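Local coordinates for phosphate binding protein (Planctomyces limnophilus, PDB 4JWO) that probably binds phosphate as the extracytoplasmic binding protein of a phosphate transport system, a member of the PstS family, at residues G61-G67 and K90-S96; Y202-I207 and P281-P285. All blocks are in the same frame, centred on the assembly; numbering follows the deposited sequence.

How the contacts relate
Contacts 1 and 2 belong to one periplasmic-binding-protein fold and reach the same mixed sheet without touching: their centres are about 24 Å apart and their nearest atoms about 10 Å. Contact 1 joins two parallel strands, 61-67 and 90-93, about 19 Å from the centre of the chain; contact 2, about 7 Å from that centre, sets helix 198-208 against the start of strand 283-291. Strand 112-115 connects them, pairing with 61-67 on one side and with 283-291 on the other. A bound sulfate, probably from the crystallisation liquor, lies about 4 Å from the Glu205 side chain of contact 2, consistent with an anion pocket nearby.

Contact 1: residues G61-G67 and K90-S96; sequences GTIAVDG and KLTVAMS
Leu91 lays its CD1 methyl against Ile63, 3.5 Å from CB, and the same methyl reaches Val65 CG2 at 4.0 Å. The Ile63 and Leu91 side chains run alongside each other from neighbouring strands; Val65 and Val93 extend this apolar face. Helix 72-85 packs on Leu91 and the two valines, Phe303 of helix 298-308 on Ile63. This is the parallel pairing of a beta-alpha-beta unit: strand 61-67, helix 72-85, then the strand that ends at Val93. Lys90 N, Thr92 N and Ala94 N give hydrogen bonds to the carbonyls of Gly61, Ile63 and Val65, while Ile63 N and Val65 N donate to Lys90 O and Thr92 O. On the other face, Thr92 turns OG1 between its backbone N and carbonyl carbon (chi1 61°), where a water bridges it to Val65 O, donating to that carbonyl over 2.7 Å.

Beyond the Val65-Val93 pair, the Asp66 carboxylate joins in. Its CG stands anti to N (chi1 -158°), bringing the group alongside residues 94-96. OD1 accepts a hydrogen bond from Ser96 N at 2.7 Å and OD2 one from Ser96 OG at 2.7 Å, both through syn lone pairs. Gly67 N reaches OD1 from the anti side, 25° out of the carboxylate plane. Three donors thus fix the carboxylate's rotation, tying the chain after Val93 to the end of strand 61-67, and would probably help stabilise its negative charge.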
# COMPACT_ATOMS: atom_id res chain seq x y z
N GLY A 61 1.33 -18.42 22.65
CA GLY A 61 2.69 -18.10 22.25
C GLY A 61 2.88 -16.68 21.72
O GLY A 61 1.94 -15.90 21.64
N THR A 62 4.12 -16.37 21.36
CA THR A 62 4.46 -15.06 20.82
C THR A 62 4.69 -15.15 19.31
O THR A 62 5.39 -16.05 18.84
CB THR A 62 5.72 -14.48 21.48
OG1 THR A 62 5.56 -14.49 22.90
CG2 THR A 62 5.98 -13.06 21.01
N ILE A 63 4.10 -14.22 18.57
CA ILE A 63 4.34 -14.09 17.14
C ILE A 63 4.99 -12.74 16.88
O ILE A 63 4.42 -11.70 17.21
CB ILE A 63 3.02 -14.18 16.35
CG1 ILE A 63 2.21 -15.41 16.78
CG2 ILE A 63 3.29 -14.24 14.85
CD1 ILE A 63 0.80 -15.43 16.22
N ALA A 64 6.19 -12.76 16.33
CA ALA A 64 6.88 -11.52 15.98
C ALA A 64 6.59 -11.15 14.53
O ALA A 64 7.03 -11.85 13.62
CB ALA A 64 8.38 -11.68 16.19
N VAL A 65 5.85 -10.06 14.33
CA VAL A 65 5.50 -9.56 13.00
C VAL A 65 6.27 -8.27 12.73
O VAL A 65 6.43 -7.45 13.62
CB VAL A 65 3.98 -9.27 12.88
CG1 VAL A 65 3.61 -8.87 11.44
CG2 VAL A 65 3.18 -10.48 13.31
N ASP A 66 6.75 -8.10 11.50
CA ASP A 66 7.47 -6.89 11.12
C ASP A 66 7.10 -6.61 9.68
O ASP A 66 6.25 -7.30 9.12
CB ASP A 66 8.98 -7.10 11.27
CG ASP A 66 9.75 -5.80 11.42
OD1 ASP A 66 9.25 -4.76 10.95
OD2 ASP A 66 10.85 -5.83 12.00
N GLY A 67 7.72 -5.60 9.08
CA GLY A 67 7.52 -5.36 7.67
C GLY A 67 7.14 -3.94 7.30
O GLY A 67 7.45 -2.99 8.03
N LYS A 90 0.49 -13.47 22.13
CA LYS A 90 0.99 -12.10 22.12
C LYS A 90 1.59 -11.77 20.76
O LYS A 90 2.51 -12.45 20.30
CB LYS A 90 2.01 -11.86 23.23
CG LYS A 90 2.44 -10.40 23.37
CD LYS A 90 3.35 -10.19 24.59
CE LYS A 90 4.76 -10.74 24.36
NZ LYS A 90 5.75 -9.68 23.98
N LEU A 91 1.06 -10.74 20.12
CA LEU A 91 1.56 -10.27 18.85
C LEU A 91 2.37 -8.99 19.07
O LEU A 91 1.88 -8.04 19.67
CB LEU A 91 0.41 -9.95 17.89
CG LEU A 91 -0.34 -11.05 17.12
CD1 LEU A 91 0.55 -11.67 16.07
CD2 LEU A 91 -0.90 -12.11 18.03
N THR A 92 3.61 -8.99 18.60
CA THR A 92 4.37 -7.75 18.52
C THR A 92 4.47 -7.37 17.06
O THR A 92 4.89 -8.18 16.23
CB THR A 92 5.78 -7.88 19.13
OG1 THR A 92 6.53 -8.87 18.41
CG2 THR A 92 5.69 -8.28 20.59
N VAL A 93 4.06 -6.16 16.72
CA VAL A 93 4.07 -5.72 15.33
C VAL A 93 5.02 -4.55 15.17
O VAL A 93 4.82 -3.49 15.75
CB VAL A 93 2.67 -5.32 14.83
CG1 VAL A 93 2.70 -5.05 13.34
CG2 VAL A 93 1.65 -6.40 15.13
N ALA A 94 6.06 -4.76 14.36
CA ALA A 94 7.05 -3.72 14.12
C ALA A 94 6.92 -3.23 12.70
O ALA A 94 6.16 -3.79 11.90
CB ALA A 94 8.45 -4.25 14.36
N MSE A 95 7.69 -2.20 12.36
CA MSE A 95 7.55 -1.55 11.07
C MSE A 95 8.90 -1.18 10.47
O MSE A 95 9.17 -0.02 10.20
CB MSE A 95 6.70 -0.29 11.25
CG MSE A 95 6.00 0.14 9.99
SE MSE A 95 5.00 1.77 10.39
CE MSE A 95 6.51 2.96 10.46
N SER A 96 9.74 -2.19 10.27
CA SER A 96 11.10 -1.98 9.78
C SER A 96 11.17 -1.63 8.30
O SER A 96 12.22 -1.22 7.80
CB SER A 96 11.96 -3.21 10.05
OG SER A 96 12.02 -3.46 11.44
O HOH W 1 7.72 -7.73 16.03

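Contact 2: residues Y202-I207 and P281-P285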
# COMPACT_ATOMS: atom_id res chain seq x y z
N TYR A 202 4.12 4.88 0.18
CA TYR A 202 3.78 4.28 -1.12
C TYR A 202 3.91 5.31 -2.24
O TYR A 202 4.63 5.09 -3.22
CB TYR A 202 2.36 3.69 -1.06
CG TYR A 202 1.86 2.98 -2.31
CD1 TYR A 202 2.70 2.74 -3.39
CD2 TYR A 202 0.54 2.55 -2.39
CE1 TYR A 202 2.23 2.10 -4.54
CE2 TYR A 202 0.07 1.91 -3.53
CZ TYR A 202 0.91 1.68 -4.59
OH TYR A 202 0.46 1.04 -5.73
N PHE A 203 3.24 6.45 -2.09
CA PHE A 203 3.24 7.47 -3.13
C PHE A 203 4.66 7.92 -3.45
O PHE A 203 5.07 7.96 -4.61
CB PHE A 203 2.40 8.66 -2.69
CG PHE A 203 2.24 9.70 -3.76
CD1 PHE A 203 1.29 9.52 -4.77
CD2 PHE A 203 3.02 10.83 -3.76
CE1 PHE A 203 1.13 10.48 -5.77
CE2 PHE A 203 2.87 11.79 -4.76
CZ PHE A 203 1.92 11.61 -5.76
N THR A 204 5.42 8.25 -2.42
CA THR A 204 6.78 8.72 -2.67
C THR A 204 7.67 7.64 -3.27
O THR A 204 8.49 7.93 -4.14
CB THR A 204 7.44 9.32 -1.40
OG1 THR A 204 7.56 8.30 -0.40
CG2 THR A 204 6.63 10.48 -0.89
N GLU A 205 7.51 6.39 -2.84
CA GLU A 205 8.31 5.29 -3.40
C GLU A 205 8.13 5.19 -4.91
O GLU A 205 9.11 5.12 -5.66
CB GLU A 205 7.92 3.95 -2.76
CG GLU A 205 8.60 2.72 -3.37
CD GLU A 205 8.03 1.40 -2.82
OE1 GLU A 205 7.43 1.41 -1.72
OE2 GLU A 205 8.18 0.36 -3.50
N VAL A 206 6.89 5.18 -5.37
CA VAL A 206 6.65 4.87 -6.77
C VAL A 206 6.67 6.10 -7.67
O VAL A 206 6.89 5.97 -8.88
CB VAL A 206 5.38 4.02 -6.99
CG1 VAL A 206 5.49 2.73 -6.18
CG2 VAL A 206 4.12 4.81 -6.64
N ILE A 207 6.50 7.27 -7.08
CA ILE A 207 6.56 8.52 -7.84
C ILE A 207 7.96 9.12 -7.84
O ILE A 207 8.46 9.57 -8.89
CB ILE A 207 5.53 9.55 -7.34
CG1 ILE A 207 4.09 9.04 -7.54
CG2 ILE A 207 5.72 10.88 -8.04
CD1 ILE A 207 3.79 8.59 -8.99
N PRO A 281 1.73 2.63 -11.56
CA PRO A 281 2.17 1.99 -10.31
C PRO A 281 1.35 2.26 -9.05
O PRO A 281 1.76 1.80 -7.99
CB PRO A 281 3.56 2.59 -10.12
CG PRO A 281 3.38 4.02 -10.59
CD PRO A 281 2.42 3.91 -11.78
N LEU A 282 0.24 2.97 -9.16
CA LEU A 282 -0.47 3.41 -7.96
C LEU A 282 -1.52 2.43 -7.40
O LEU A 282 -2.28 2.78 -6.50
CB LEU A 282 -1.06 4.81 -8.17
CG LEU A 282 0.03 5.89 -8.27
CD1 LEU A 282 -0.58 7.22 -8.75
CD2 LEU A 282 0.70 6.08 -6.93
N SER A 283 -1.55 1.21 -7.91
CA SER A 283 -2.15 0.12 -7.14
C SER A 283 -1.21 -1.06 -7.20
O SER A 283 -0.51 -1.26 -8.19
CB SER A 283 -3.56 -0.25 -7.62
OG SER A 283 -3.57 -0.91 -8.89
N ARG A 284 -1.18 -1.83 -6.11
CA ARG A 284 -0.29 -2.98 -6.04
C ARG A 284 -0.76 -3.94 -4.96
O ARG A 284 -1.40 -3.52 -3.99
CB ARG A 284 1.14 -2.53 -5.73
CG ARG A 284 1.33 -1.93 -4.35
CD ARG A 284 2.72 -1.40 -4.22
NE ARG A 284 2.93 -0.68 -2.97
CZ ARG A 284 4.10 -0.14 -2.62
NH1 ARG A 284 5.15 -0.23 -3.42
NH2 ARG A 284 4.21 0.50 -1.47
N PRO A 285 -0.42 -5.23 -5.11
CA PRO A 285 -0.81 -6.22 -4.11
C PRO A 285 0.06 -6.11 -2.87
O PRO A 285 1.22 -5.70 -2.96
CB PRO A 285 -0.57 -7.55 -4.83
CG PRO A 285 0.50 -7.24 -5.85
CD PRO A 285 0.24 -5.83 -6.29
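Tyr202 and Arg284 stack face to face where helix 198-208 meets the start of strand 283-291 in this periplasmic-binding-protein fold. Arg284 enters over the hydroxyl end and lays its guanidinium on the ring, offset toward CD1. With chi1 at 67° its chain is sent across the Tyr202 hydroxyl, then runs extended to NE, antiparallel to the tyrosine side chain. CB passes 3.6 Å from Tyr202 OH, CG lies near OH and CZ, and CD sits 3.5 Å from CE1. NE is above the ring near its rim; the guanidinium lies flat, planes 4° apart and centres 3.8 Å apart, a cation-pi stack with CZ close to CD1. NH2 also lies by CD1 and faces Glu205 OE1. NH1 makes a salt bridge to Glu205 OE2 at 3.1 Å; the hydrogen bonds of NH1 and NH2 to this carboxylate are all weak, its plane turned 54° from the guanidinium.

Tyr202 OH donates to Pro281 O over 2.7 Å. A leucine in place of Tyr202 would probably leave that carbonyl without this donor and the guanidinium without its flat partner, with weak bonds to Glu205 remaining.

One turn on from Tyr202 in the helix, Val206 packs CB on Pro281 CB and CG2 on Leu282 CD2. Phe203, stacked on Tyr240, and Ile207 add looser contacts to the same leucine methyl; Phe203 CD1 comes within 4.1 Å of Leu282 CD2.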